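Putative periplasmic protein (Wolinella succinogenes, PDB 3KN3) probably binds a small solute as a periplasmic binding protein, perhaps of the kind that serves tungstate uptake, and has been seen with glutathione bound. Local coordinates at residues 76-81 with 202-207; 112-117 with 145-150; 49-54 with 210-215; 101-106 with 191-196. All blocks are in the same frame, centred on the assembly; numbering follows the deposited sequence.

Interaction 1 (76-81 with 202-207); sequences IDRTPV and FYSIMA. With ACY (acetic acid), chain F.
Six backbone hydrogen bonds, in three reciprocal pairs, join residues 76-81 to strand 202-207 as antiparallel neighbours in a sheet of a periplasmic-binding-protein fold. The pairs are I76 with A207, T79 with I205 and V81 with Y203; the shortest bond runs from V81 N to Y203 O at 2.7 Å, with the donor in the carbonyl plane. Between I76 and T79 the register slips by one residue, a beta bulge where the chain turns at D77. There T79 OG1 donates to D77 O at 2.7 Å, from above the carbonyl plane.

On the face carrying P80 and S204, the R78 chain bends at chi2 and chi3 and lays its guanidinium over S204 OG, whose approach to NH1 is too poorly angled to be a bond. Both side chains instead turn to E66 of helix 63-72, R78 by a salt bridge and S204 by a hydrogen bond. R78 NH1 also donates to OXT of acetic acid, probably from the crystallisation liquor, at 3.2 Å.

Y203, seen to bind glutathione though none is bound here, stacks on H61 on the other face, beside V81 and I205. Among the aliphatic contacts there, V81 CG2 meets I205 CD1 at 3.9 Å, the two side chains crossing obliquely. At the far end, I76 CG1, in the crowded position between N and C (chi1 62°), lies 4.0 Å from A207 CB.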
loop_
_atom_site.group_PDB
_atom_site.type_symbol
_atom_site.label_atom_id
_atom_site.label_comp_id
_atom_site.label_asym_id
_atom_site.label_seq_id
_atom_site.Cartn_x
_atom_site.Cartn_y
_atom_site.Cartn_z
ATOM N N ILE A 76 6.013 -18.400 -4.965
ATOM C CA ILE A 76 4.731 -19.077 -5.125
ATOM C C ILE A 76 3.806 -18.646 -4.002
ATOM O O ILE A 76 4.242 -18.004 -3.047
ATOM C CB ILE A 76 4.884 -20.593 -5.066
ATOM C CG1 ILE A 76 5.427 -21.029 -3.707
ATOM C CG2 ILE A 76 5.797 -21.095 -6.181
ATOM C CD1 ILE A 76 5.581 -22.550 -3.580
ATOM N N ASP A 77 2.526 -18.978 -4.138
ATOM C CA ASP A 77 1.526 -18.772 -3.085
ATOM C C ASP A 77 1.318 -17.307 -2.735
ATOM O O ASP A 77 1.058 -16.955 -1.583
ATOM C CB ASP A 77 1.877 -19.584 -1.839
ATOM C CG ASP A 77 1.906 -21.076 -2.110
ATOM O OD1 ASP A 77 2.584 -21.811 -1.361
ATOM O OD2 ASP A 77 1.263 -21.519 -3.083
ATOM N N ARG A 78 1.421 -16.460 -3.751
ATOM C CA ARG A 78 1.188 -15.028 -3.601
ATOM C C ARG A 78 -0.129 -14.782 -2.853
ATOM O O ARG A 78 -1.174 -15.292 -3.234
ATOM C CB ARG A 78 1.232 -14.362 -4.985
ATOM C CG ARG A 78 0.313 -13.181 -5.183
ATOM C CD ARG A 78 0.936 -11.875 -4.732
ATOM N NE ARG A 78 0.882 -10.866 -5.786
ATOM C CZ ARG A 78 -0.143 -10.043 -5.983
ATOM N NH1 ARG A 78 -1.216 -10.100 -5.202
ATOM N NH2 ARG A 78 -0.092 -9.162 -6.967
ATOM N N THR A 79 -0.053 -14.011 -1.776
ATOM C CA THR A 79 -1.140 -13.875 -0.816
ATOM C C THR A 79 -1.224 -12.426 -0.318
ATOM O O THR A 79 -0.331 -11.957 0.377
ATOM C CB THR A 79 -0.893 -14.819 0.398
ATOM O OG1 THR A 79 -0.986 -16.191 -0.015
ATOM C CG2 THR A 79 -1.869 -14.543 1.544
ATOM N N PRO A 80 -2.296 -11.701 -0.681
ATOM C CA PRO A 80 -2.395 -10.292 -0.282
ATOM C C PRO A 80 -2.835 -10.072 1.161
ATOM O O PRO A 80 -3.678 -10.804 1.680
ATOM C CB PRO A 80 -3.459 -9.735 -1.230
ATOM C CG PRO A 80 -3.530 -10.715 -2.356
ATOM C CD PRO A 80 -3.290 -12.040 -1.708
ATOM N N VAL A 81 -2.251 -9.056 1.792
ATOM C CA VAL A 81 -2.700 -8.590 3.094
ATOM C C VAL A 81 -3.117 -7.136 2.942
ATOM O O VAL A 81 -2.321 -6.289 2.556
ATOM C CB VAL A 81 -1.588 -8.674 4.151
ATOM C CG1 VAL A 81 -2.070 -8.097 5.491
ATOM C CG2 VAL A 81 -1.095 -10.105 4.295
ATOM N N PHE A 202 -2.776 -3.180 -0.732
ATOM C CA PHE A 202 -2.328 -4.531 -0.417
ATOM C C PHE A 202 -0.817 -4.705 -0.418
ATOM O O PHE A 202 -0.115 -4.203 -1.305
ATOM C CB PHE A 202 -2.922 -5.539 -1.391
ATOM C CG PHE A 202 -4.410 -5.535 -1.427
ATOM C CD1 PHE A 202 -5.135 -6.380 -0.604
ATOM C CD2 PHE A 202 -5.088 -4.693 -2.288
ATOM C CE1 PHE A 202 -6.506 -6.387 -0.636
ATOM C CE2 PHE A 202 -6.462 -4.694 -2.319
ATOM C CZ PHE A 202 -7.175 -5.544 -1.497
ATOM N N TYR A 203 -0.344 -5.454 0.575
ATOM C CA TYR A 203 1.024 -5.930 0.624
ATOM C C TYR A 203 1.021 -7.456 0.423
ATOM O O TYR A 203 0.229 -8.172 1.030
ATOM C CB TYR A 203 1.658 -5.545 1.956
ATOM C CG TYR A 203 1.624 -4.053 2.264
ATOM C CD1 TYR A 203 2.745 -3.246 2.056
ATOM C CD2 TYR A 203 0.476 -3.457 2.772
ATOM C CE1 TYR A 203 2.716 -1.899 2.349
ATOM C CE2 TYR A 203 0.433 -2.113 3.054
ATOM C CZ TYR A 203 1.551 -1.337 2.843
ATOM O OH TYR A 203 1.492 0.004 3.126
ATOM N N SER A 204 1.901 -7.949 -0.438
ATOM C CA SER A 204 1.886 -9.353 -0.816
ATOM C C SER A 204 2.968 -10.169 -0.141
ATOM O O SER A 204 4.130 -9.770 -0.131
ATOM C CB SER A 204 2.060 -9.486 -2.322
ATOM O OG SER A 204 0.980 -8.891 -3.000
ATOM N N ILE A 205 2.574 -11.315 0.414
ATOM C CA ILE A 205 3.510 -12.298 0.929
ATOM C C ILE A 205 3.637 -13.360 -0.127
ATOM O O ILE A 205 2.638 -13.805 -0.675
ATOM C CB ILE A 205 2.988 -12.973 2.201
ATOM C CG1 ILE A 205 2.663 -11.932 3.258
ATOM C CG2 ILE A 205 4.022 -13.943 2.774
ATOM C CD1 ILE A 205 1.950 -12.510 4.438
HETATM N N MSE A 206 4.865 -13.751 -0.436
HETATM C CA MSE A 206 5.092 -14.908 -1.293
HETATM C C MSE A 206 6.128 -15.814 -0.652
HETATM O O MSE A 206 7.079 -15.340 -0.021
HETATM C CB MSE A 206 5.575 -14.491 -2.679
HETATM C CG MSE A 206 4.550 -13.710 -3.477
HETATM SE SE MSE A 206 5.350 -12.829 -5.032
HETATM C CE MSE A 206 3.748 -12.210 -5.935
ATOM N N ALA A 207 5.941 -17.113 -0.823
ATOM C CA ALA A 207 6.893 -18.089 -0.342
ATOM C C ALA A 207 7.999 -18.256 -1.347
ATOM O O ALA A 207 7.794 -18.160 -2.552
ATOM C CB ALA A 207 6.226 -19.423 -0.084
HETATM C C ACY F . -4.461 -8.130 -5.327
HETATM O O ACY F . -5.580 -8.510 -4.899
HETATM O OXT ACY F . -3.874 -8.644 -6.306
HETATM C CH3 ACY F . -3.767 -6.995 -4.632
#

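Interaction 2 (112-117 with 145-150); sequences KEQVKF and ESWYIE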
loop_
_atom_site.group_PDB
_atom_site.type_symbol
_atom_site.label_atom_id
_atom_site.label_comp_id
_atom_site.label_asym_id
_atom_site.label_seq_id
_atom_site.Cartn_x
_atom_site.Cartn_y
_atom_site.Cartn_z
ATOM N N LYS A 112 -14.671 17.337 -14.856
ATOM C CA LYS A 112 -15.730 18.227 -15.325
ATOM C C LYS A 112 -15.583 19.643 -14.756
ATOM O O LYS A 112 -15.538 20.620 -15.502
ATOM C CB LYS A 112 -17.115 17.635 -15.006
ATOM C CG LYS A 112 -18.306 18.516 -15.395
ATOM C CD LYS A 112 -19.574 17.683 -15.638
ATOM C CE LYS A 112 -20.669 17.944 -14.601
ATOM N NZ LYS A 112 -21.481 19.160 -14.892
ATOM N N GLU A 113 -15.493 19.752 -13.438
ATOM C CA GLU A 113 -15.380 21.065 -12.815
ATOM C C GLU A 113 -13.950 21.592 -12.828
ATOM O O GLU A 113 -13.697 22.726 -12.432
ATOM C CB GLU A 113 -15.942 21.031 -11.394
ATOM C CG GLU A 113 -17.413 20.664 -11.352
ATOM C CD GLU A 113 -18.001 20.810 -9.973
ATOM O OE1 GLU A 113 -17.236 21.131 -9.045
ATOM O OE2 GLU A 113 -19.222 20.607 -9.815
ATOM N N GLN A 114 -13.023 20.764 -13.301
ATOM C CA GLN A 114 -11.592 21.102 -13.323
ATOM C C GLN A 114 -11.068 21.547 -11.961
ATOM O O GLN A 114 -10.515 22.631 -11.844
ATOM C CB GLN A 114 -11.308 22.200 -14.359
ATOM C CG GLN A 114 -11.564 21.790 -15.803
ATOM C CD GLN A 114 -11.051 22.813 -16.804
ATOM O OE1 GLN A 114 -10.034 22.594 -17.472
ATOM N NE2 GLN A 114 -11.750 23.942 -16.909
ATOM N N VAL A 115 -11.262 20.738 -10.925
ATOM C CA VAL A 115 -10.699 21.072 -9.620
ATOM C C VAL A 115 -9.227 20.647 -9.550
ATOM O O VAL A 115 -8.801 19.682 -10.189
ATOM C CB VAL A 115 -11.481 20.447 -8.445
ATOM C CG1 VAL A 115 -12.976 20.619 -8.657
ATOM C CG2 VAL A 115 -11.143 19.003 -8.324
ATOM N N LYS A 116 -8.449 21.384 -8.783
ATOM C CA LYS A 116 -7.027 21.128 -8.721
ATOM C C LYS A 116 -6.770 19.762 -8.102
ATOM O O LYS A 116 -7.272 19.444 -7.031
ATOM C CB LYS A 116 -6.307 22.236 -7.938
ATOM C CG LYS A 116 -4.820 22.030 -7.785
ATOM C CD LYS A 116 -4.044 22.344 -9.070
ATOM C CE LYS A 116 -4.288 23.760 -9.610
ATOM N NZ LYS A 116 -3.985 24.873 -8.657
ATOM N N PHE A 117 -5.988 18.954 -8.801
ATOM C CA PHE A 117 -5.568 17.683 -8.276
ATOM C C PHE A 117 -4.052 17.545 -8.356
ATOM O O PHE A 117 -3.463 17.655 -9.428
ATOM C CB PHE A 117 -6.240 16.530 -9.023
ATOM C CG PHE A 117 -5.935 15.200 -8.428
ATOM C CD1 PHE A 117 -6.799 14.621 -7.523
ATOM C CD2 PHE A 117 -4.739 14.555 -8.714
ATOM C CE1 PHE A 117 -6.501 13.399 -6.951
ATOM C CE2 PHE A 117 -4.438 13.340 -8.141
ATOM C CZ PHE A 117 -5.321 12.766 -7.254
ATOM N N GLU A 145 -3.980 17.920 -18.539
ATOM C CA GLU A 145 -5.035 18.858 -18.183
ATOM C C GLU A 145 -4.469 19.964 -17.328
ATOM O O GLU A 145 -3.563 19.729 -16.531
ATOM C CB GLU A 145 -6.156 18.165 -17.410
ATOM C CG GLU A 145 -7.377 17.859 -18.237
ATOM C CD GLU A 145 -7.226 16.579 -19.016
ATOM O OE1 GLU A 145 -8.238 15.868 -19.192
ATOM O OE2 GLU A 145 -6.088 16.274 -19.438
ATOM N N SER A 146 -5.006 21.169 -17.480
ATOM C CA SER A 146 -4.476 22.302 -16.734
ATOM C C SER A 146 -4.587 22.104 -15.215
ATOM O O SER A 146 -3.715 22.553 -14.466
ATOM C CB SER A 146 -5.112 23.617 -17.187
ATOM O OG SER A 146 -6.522 23.601 -17.068
ATOM N N TRP A 147 -5.633 21.400 -14.773
ATOM C CA TRP A 147 -5.906 21.224 -13.334
ATOM C C TRP A 147 -5.127 20.067 -12.685
ATOM O O TRP A 147 -5.121 19.917 -11.466
ATOM C CB TRP A 147 -7.414 21.029 -13.100
ATOM C CG TRP A 147 -7.980 20.002 -14.017
ATOM C CD1 TRP A 147 -8.495 20.213 -15.254
ATOM C CD2 TRP A 147 -8.035 18.587 -13.793
ATOM N NE1 TRP A 147 -8.883 19.027 -15.812
ATOM C CE2 TRP A 147 -8.616 18.010 -14.930
ATOM C CE3 TRP A 147 -7.666 17.757 -12.732
ATOM C CZ2 TRP A 147 -8.833 16.645 -15.042
ATOM C CZ3 TRP A 147 -7.882 16.399 -12.846
ATOM C CH2 TRP A 147 -8.458 15.857 -13.991
ATOM N N TYR A 148 -4.477 19.258 -13.512
ATOM C CA TYR A 148 -3.741 18.091 -13.039
ATOM C C TYR A 148 -2.241 18.404 -12.906
ATOM O O TYR A 148 -1.514 18.460 -13.888
ATOM C CB TYR A 148 -3.997 16.901 -13.979
ATOM C CG TYR A 148 -3.361 15.610 -13.534
ATOM C CD1 TYR A 148 -2.167 15.160 -14.096
ATOM C CD2 TYR A 148 -3.955 14.837 -12.554
ATOM C CE1 TYR A 148 -1.581 13.964 -13.673
ATOM C CE2 TYR A 148 -3.391 13.658 -12.133
ATOM C CZ TYR A 148 -2.208 13.216 -12.685
ATOM O OH TYR A 148 -1.678 12.023 -12.230
ATOM N N ILE A 149 -1.798 18.608 -11.674
ATOM C CA ILE A 149 -0.435 19.015 -11.376
ATOM C C ILE A 149 0.406 17.837 -10.823
ATOM O O ILE A 149 -0.040 17.096 -9.942
ATOM C CB ILE A 149 -0.425 20.232 -10.401
ATOM C CG1 ILE A 149 -0.651 21.529 -11.171
ATOM C CG2 ILE A 149 0.909 20.363 -9.659
ATOM C CD1 ILE A 149 -1.986 21.604 -11.866
ATOM N N GLU A 150 1.611 17.670 -11.367
ATOM C CA GLU A 150 2.579 16.685 -10.880
ATOM C C GLU A 150 3.665 17.383 -10.053
ATOM O O GLU A 150 4.465 18.147 -10.581
ATOM C CB GLU A 150 3.200 15.915 -12.049
ATOM C CG GLU A 150 2.291 15.834 -13.282
ATOM C CD GLU A 150 2.408 14.515 -14.035
ATOM O OE1 GLU A 150 2.414 14.535 -15.286
ATOM O OE2 GLU A 150 2.491 13.457 -13.377
#
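Two backbone hydrogen bonds define a parallel bridge between F117 and Y148: F117 N donates to W147 O at 3.0 Å and 176°, and I149 N donates to F117 O at 3.0 Å, nearly along the C=O axis.

Aromatic contact centres on W147, whose CG sits in the crowded position between N and C (chi1 49°). Q114 CA lies over its five-membered ring, 4.0 Å from the centroid, a CH-pi contact, while Q114 CG reaches W147 CD1 at 3.5 Å with amide and indole about perpendicular. The positive phi of Q114 belongs to the Schellman motif that ends helix 103-113. F117 CB sits at the indole edge, 4.2 Å from W147 CE3. An alanine in place of W147 would probably loosen the packing of the helix end at Q114 and of F117 CB.

Among apolar contacts, the F117 and Y148 side chains lie side by side, with F117 CD2 3.8 Å from Y148 CE2, and the bent chain of K116 puts CD 3.5 Å from I149 CD1.

Strand 148-150 is one edge of the five-stranded sheet, with 117-119 and then 168-172 beside it. W134 of helix 125-138 meets both F117 and Y148 edge-to-face, and Y148 OH bonds to E130 of the same helix.

Interaction 3 (49-54 with 210-215); sequences LGENCD and PKRCEK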
loop_
_atom_site.group_PDB
_atom_site.type_symbol
_atom_site.label_atom_id
_atom_site.label_comp_id
_atom_site.label_asym_id
_atom_site.label_seq_id
_atom_site.Cartn_x
_atom_site.Cartn_y
_atom_site.Cartn_z
ATOM N N LEU A 49 16.574 -11.398 -2.574
ATOM C CA LEU A 49 16.906 -12.220 -1.416
ATOM C C LEU A 49 16.189 -13.563 -1.498
ATOM O O LEU A 49 16.754 -14.606 -1.155
ATOM C CB LEU A 49 16.588 -11.498 -0.104
ATOM C CG LEU A 49 17.652 -10.518 0.393
ATOM C CD1 LEU A 49 17.115 -9.610 1.494
ATOM C CD2 LEU A 49 18.843 -11.307 0.901
ATOM N N GLY A 50 14.954 -13.529 -1.978
ATOM C CA GLY A 50 14.217 -14.744 -2.226
ATOM C C GLY A 50 14.778 -15.491 -3.423
ATOM O O GLY A 50 14.772 -16.720 -3.470
ATOM N N GLU A 51 15.256 -14.741 -4.405
ATOM C CA GLU A 51 15.682 -15.338 -5.654
ATOM C C GLU A 51 16.892 -16.189 -5.334
ATOM O O GLU A 51 17.081 -17.275 -5.881
ATOM C CB GLU A 51 16.043 -14.240 -6.662
ATOM C CG GLU A 51 16.366 -14.738 -8.062
ATOM C CD GLU A 51 16.889 -13.633 -8.976
ATOM O OE1 GLU A 51 16.416 -12.480 -8.858
ATOM O OE2 GLU A 51 17.770 -13.918 -9.821
ATOM N N ASN A 52 17.688 -15.686 -4.398
ATOM C CA ASN A 52 18.976 -16.263 -4.052
ATOM C C ASN A 52 18.912 -17.295 -2.912
ATOM O O ASN A 52 19.944 -17.763 -2.442
ATOM C CB ASN A 52 19.930 -15.140 -3.648
ATOM C CG ASN A 52 20.393 -14.298 -4.825
ATOM O OD1 ASN A 52 19.897 -14.425 -5.948
ATOM N ND2 ASN A 52 21.357 -13.428 -4.568
ATOM N N CYS A 53 17.710 -17.624 -2.452
ATOM C CA CYS A 53 17.559 -18.582 -1.360
ATOM C C CYS A 53 18.128 -18.077 -0.018
ATOM O O CYS A 53 18.672 -18.854 0.774
ATOM C CB CYS A 53 18.179 -19.943 -1.734
ATOM S SG CYS A 53 17.704 -20.572 -3.373
ATOM N N ASP A 54 17.961 -16.787 0.247
ATOM C CA ASP A 54 18.387 -16.196 1.520
ATOM C C ASP A 54 17.277 -16.145 2.572
ATOM O O ASP A 54 17.536 -16.025 3.774
ATOM C CB ASP A 54 18.910 -14.779 1.294
ATOM C CG ASP A 54 20.188 -14.751 0.455
ATOM O OD1 ASP A 54 21.006 -15.678 0.595
ATOM O OD2 ASP A 54 20.374 -13.803 -0.335
ATOM N N PRO A 210 10.333 -23.735 -3.163
ATOM C CA PRO A 210 11.181 -24.802 -2.604
ATOM C C PRO A 210 11.869 -25.593 -3.720
ATOM O O PRO A 210 12.907 -26.210 -3.491
ATOM C CB PRO A 210 10.183 -25.714 -1.867
ATOM C CG PRO A 210 8.783 -25.123 -2.127
ATOM C CD PRO A 210 8.907 -24.115 -3.217
ATOM N N LYS A 211 11.284 -25.560 -4.914
ATOM C CA LYS A 211 11.830 -26.250 -6.073
ATOM C C LYS A 211 13.186 -25.683 -6.456
ATOM O O LYS A 211 14.023 -26.389 -7.002
ATOM C CB LYS A 211 10.883 -26.133 -7.266
ATOM C CG LYS A 211 10.218 -27.429 -7.690
ATOM C CD LYS A 211 9.217 -27.920 -6.643
ATOM C CE LYS A 211 8.402 -29.109 -7.164
ATOM N NZ LYS A 211 7.651 -28.776 -8.417
ATOM N N ARG A 212 13.412 -24.406 -6.186
ATOM C CA ARG A 212 14.730 -23.851 -6.460
ATOM C C ARG A 212 15.552 -23.610 -5.203
ATOM O O ARG A 212 16.777 -23.531 -5.265
ATOM C CB ARG A 212 14.671 -22.602 -7.354
ATOM C CG ARG A 212 13.609 -21.598 -7.027
ATOM C CD ARG A 212 13.299 -20.749 -8.259
ATOM N NE ARG A 212 14.503 -20.372 -9.001
ATOM C CZ ARG A 212 15.391 -19.479 -8.572
ATOM N NH1 ARG A 212 15.213 -18.888 -7.403
ATOM N NH2 ARG A 212 16.465 -19.186 -9.298
ATOM N N CYS A 213 14.894 -23.515 -4.057
ATOM C CA CYS A 213 15.631 -23.295 -2.824
ATOM C C CYS A 213 15.465 -24.477 -1.868
ATOM O O CYS A 213 14.633 -24.456 -0.961
ATOM C CB CYS A 213 15.248 -21.947 -2.198
ATOM S SG CYS A 213 15.658 -20.521 -3.285
ATOM N N GLU A 214 16.277 -25.504 -2.102
ATOM C CA GLU A 214 16.200 -26.779 -1.389
ATOM C C GLU A 214 16.112 -26.618 0.119
ATOM O O GLU A 214 15.473 -27.419 0.805
ATOM C CB GLU A 214 17.420 -27.642 -1.716
ATOM C CG GLU A 214 17.466 -28.185 -3.142
ATOM C CD GLU A 214 18.791 -28.873 -3.457
ATOM O OE1 GLU A 214 19.597 -29.065 -2.519
ATOM O OE2 GLU A 214 19.026 -29.216 -4.639
ATOM N N LYS A 215 16.747 -25.571 0.629
ATOM C CA LYS A 215 16.914 -25.421 2.053
ATOM C C LYS A 215 16.052 -24.323 2.667
ATOM O O LYS A 215 16.209 -23.984 3.839
ATOM C CB LYS A 215 18.388 -25.181 2.349
ATOM C CG LYS A 215 19.266 -26.328 1.862
ATOM C CD LYS A 215 20.679 -26.254 2.417
ATOM C CE LYS A 215 21.431 -27.547 2.134
ATOM N NZ LYS A 215 22.835 -27.514 2.639
HETATM O O HOH W 1 13.375 -18.510 -5.447
#
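Matching first torsions bring the two sulfurs together: in both C53 (chi1 -48°) and C213 (chi1 -62°), SG stands anti to the carbonyl carbon and beside the backbone N. The resulting disulfide, C53 SG to C213 SG at 2.0 Å, has a chi3 of -74°. In R212, CG takes the crowded position between N and C, and a bend at chi3 brings the guanidinium to the end of helix 43-51. R212 NH1 then donates to E51 O at 2.9 Å; the acceptor lies close to the guanidinium plane, and the donor sits on a lone pair of the carbonyl.

This carbonyl lies in the last turn, which closes in a Schellman motif with C53 at positive phi, C53 N bonded to G50 O at 3.2 Å and D54 N to L49 O at 2.9 Å. A water accepts from R212 NH1 at 2.7 Å and donates to G50 O at 3.0 Å. An alanine in place of R212 removes the bond to E51 O and the water link to G50 O, and would probably leave the disulfide as the main tie. The cross-link joins the helix end to the loop between strand 202-208 and helix 218-229, and F74 touches both E51 and R212.

Interaction 4 (101-106 with 191-196); sequences MSVAEA and IVLEGD
D196 holds, through its carboxylate, the start of helix 103-113, where S102 is the N-cap and S102 with E105 forms a capping box. The CB of D196 rests on V103 CG2 at 3.3 Å. From there CG runs anti to the backbone N (chi1 -158°) and itself passes 3.6 Å from V103 CG2. At the tip, OD2 accepts from V103 N at 2.8 Å and 174°, with the donor 32° out of the carboxylate plane. The same oxygen also takes a weak bond from a water that accepts from A104 N, so one carboxylate oxygen serves two helix-start N-H groups, one directly and one through water. The other oxygen, OD1, meets T198 N, two residues on, in a weak bond. A negative charge set at the first turn is likely to be favoured by the helix dipole.

Within the capping box, E105 OE1 accepts from S102 N on its anti lone pair, and E105 N returns a bond to S102 OG at 3.0 Å.

Apolar packing comes from L193, which with V192 faces I88 in a classic beta bulge at the edge strand 190-193. L199 also lies against both V103 and L193. The leucine's two methyls divide their contacts: the side chains of L193 and V103 cross obliquely, L193 CD2 3.3 Å from V103 CG2, while L193 CD1 touches A106 CB at 3.3 Å.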
loop_
_atom_site.group_PDB
_atom_site.type_symbol
_atom_site.label_atom_id
_atom_site.label_comp_id
_atom_site.label_asym_id
_atom_site.label_seq_id
_atom_site.Cartn_x
_atom_site.Cartn_y
_atom_site.Cartn_z
HETATM N N MSE A 101 -20.699 9.399 -3.375
HETATM C CA MSE A 101 -20.115 9.055 -4.668
HETATM C C MSE A 101 -19.030 7.986 -4.640
HETATM O O MSE A 101 -18.331 7.810 -3.649
HETATM C CB MSE A 101 -19.605 10.296 -5.360
HETATM C CG MSE A 101 -20.700 11.243 -5.774
HETATM SE SE MSE A 101 -19.897 12.741 -6.763
HETATM C CE MSE A 101 -21.371 14.023 -6.661
ATOM N N SER A 102 -18.930 7.241 -5.731
ATOM C CA SER A 102 -17.786 6.365 -5.939
ATOM C C SER A 102 -16.559 7.229 -6.316
ATOM O O SER A 102 -16.697 8.411 -6.624
ATOM C CB SER A 102 -18.097 5.396 -7.071
ATOM O OG SER A 102 -18.264 6.108 -8.291
ATOM N N VAL A 103 -15.375 6.632 -6.321
ATOM C CA VAL A 103 -14.171 7.333 -6.761
ATOM C C VAL A 103 -14.285 7.674 -8.227
ATOM O O VAL A 103 -13.908 8.762 -8.658
ATOM C CB VAL A 103 -12.890 6.502 -6.557
ATOM C CG1 VAL A 103 -11.692 7.277 -7.039
ATOM C CG2 VAL A 103 -12.720 6.186 -5.114
ATOM N N ALA A 104 -14.820 6.746 -9.004
ATOM C CA ALA A 104 -14.976 7.029 -10.415
ATOM C C ALA A 104 -15.869 8.266 -10.626
ATOM O O ALA A 104 -15.535 9.136 -11.429
ATOM C CB ALA A 104 -15.490 5.821 -11.151
ATOM N N GLU A 105 -16.981 8.354 -9.894
ATOM C CA GLU A 105 -17.906 9.483 -10.045
ATOM C C GLU A 105 -17.263 10.791 -9.609
ATOM O O GLU A 105 -17.450 11.820 -10.255
ATOM C CB GLU A 105 -19.213 9.266 -9.262
ATOM C CG GLU A 105 -20.126 8.188 -9.859
ATOM C CD GLU A 105 -21.303 7.806 -8.951
ATOM O OE1 GLU A 105 -21.158 7.783 -7.710
ATOM O OE2 GLU A 105 -22.383 7.528 -9.491
ATOM N N ALA A 106 -16.518 10.739 -8.507
ATOM C CA ALA A 106 -15.815 11.905 -8.003
ATOM C C ALA A 106 -14.734 12.383 -8.981
ATOM O O ALA A 106 -14.648 13.568 -9.266
ATOM C CB ALA A 106 -15.216 11.612 -6.660
ATOM N N ILE A 191 -10.302 14.020 5.168
ATOM C CA ILE A 191 -10.715 12.935 4.273
ATOM C C ILE A 191 -12.021 13.289 3.606
ATOM O O ILE A 191 -13.007 13.639 4.262
ATOM C CB ILE A 191 -10.899 11.584 4.962
ATOM C CG1 ILE A 191 -9.559 11.051 5.459
ATOM C CG2 ILE A 191 -11.524 10.579 3.978
ATOM C CD1 ILE A 191 -9.667 9.693 6.084
ATOM N N VAL A 192 -12.017 13.157 2.292
ATOM C CA VAL A 192 -13.052 13.716 1.446
ATOM C C VAL A 192 -13.650 12.573 0.636
ATOM O O VAL A 192 -14.714 12.701 0.046
ATOM C CB VAL A 192 -12.425 14.829 0.549
ATOM C CG1 VAL A 192 -12.733 14.626 -0.914
ATOM C CG2 VAL A 192 -12.831 16.217 1.043
ATOM N N LEU A 193 -12.968 11.430 0.650
ATOM C CA LEU A 193 -13.464 10.252 -0.040
ATOM C C LEU A 193 -12.683 8.994 0.359
ATOM O O LEU A 193 -11.458 8.994 0.335
ATOM C CB LEU A 193 -13.399 10.486 -1.547
ATOM C CG LEU A 193 -14.240 9.582 -2.440
ATOM C CD1 LEU A 193 -14.481 10.248 -3.771
ATOM C CD2 LEU A 193 -13.526 8.267 -2.620
ATOM N N GLU A 194 -13.394 7.925 0.720
ATOM C CA GLU A 194 -12.760 6.697 1.199
ATOM C C GLU A 194 -13.681 5.482 1.043
ATOM O O GLU A 194 -14.876 5.629 0.847
ATOM C CB GLU A 194 -12.353 6.862 2.668
ATOM C CG GLU A 194 -13.527 7.165 3.608
ATOM C CD GLU A 194 -13.124 7.300 5.087
ATOM O OE1 GLU A 194 -13.734 8.129 5.796
ATOM O OE2 GLU A 194 -12.211 6.585 5.547
ATOM N N GLY A 195 -13.116 4.281 1.120
ATOM C CA GLY A 195 -13.908 3.059 1.162
ATOM C C GLY A 195 -14.074 2.320 -0.151
ATOM O O GLY A 195 -14.175 1.102 -0.178
ATOM N N ASP A 196 -14.122 3.057 -1.248
ATOM C CA ASP A 196 -14.217 2.444 -2.562
ATOM C C ASP A 196 -13.174 1.298 -2.673
ATOM O O ASP A 196 -12.041 1.440 -2.213
ATOM C CB ASP A 196 -14.019 3.539 -3.617
ATOM C CG ASP A 196 -14.601 3.175 -4.972
ATOM O OD1 ASP A 196 -14.285 2.074 -5.488
ATOM O OD2 ASP A 196 -15.362 3.997 -5.534
HETATM O O HOH W 2 -16.789 6.461 -1.208
HETATM O O HOH W 3 -15.058 3.851 -8.833
#

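The four contacts fall into two groups. Interactions 1 and 3, with centres 16 Å apart, share the half built on the sheet containing strand 202-208 and touch where I76 CD1 meets P210 CD. Interactions 2 and 4, centres 17 Å apart, use opposite ends of helix 103-113 and reach the two outermost strands, 148-150 and 190-193, of the five-stranded sheet. Between the groups, centres lie from 27 Å (interactions 1 and 4) to 47 Å (2 and 3) apart. Along the chain interaction 3 encloses interaction 1, which encloses 4, which encloses 2. The chain leaves the first half and returns to it, as in two-lobed periplasmic binding proteins, and residues seen to bind glutathione, absent here, occur in both halves.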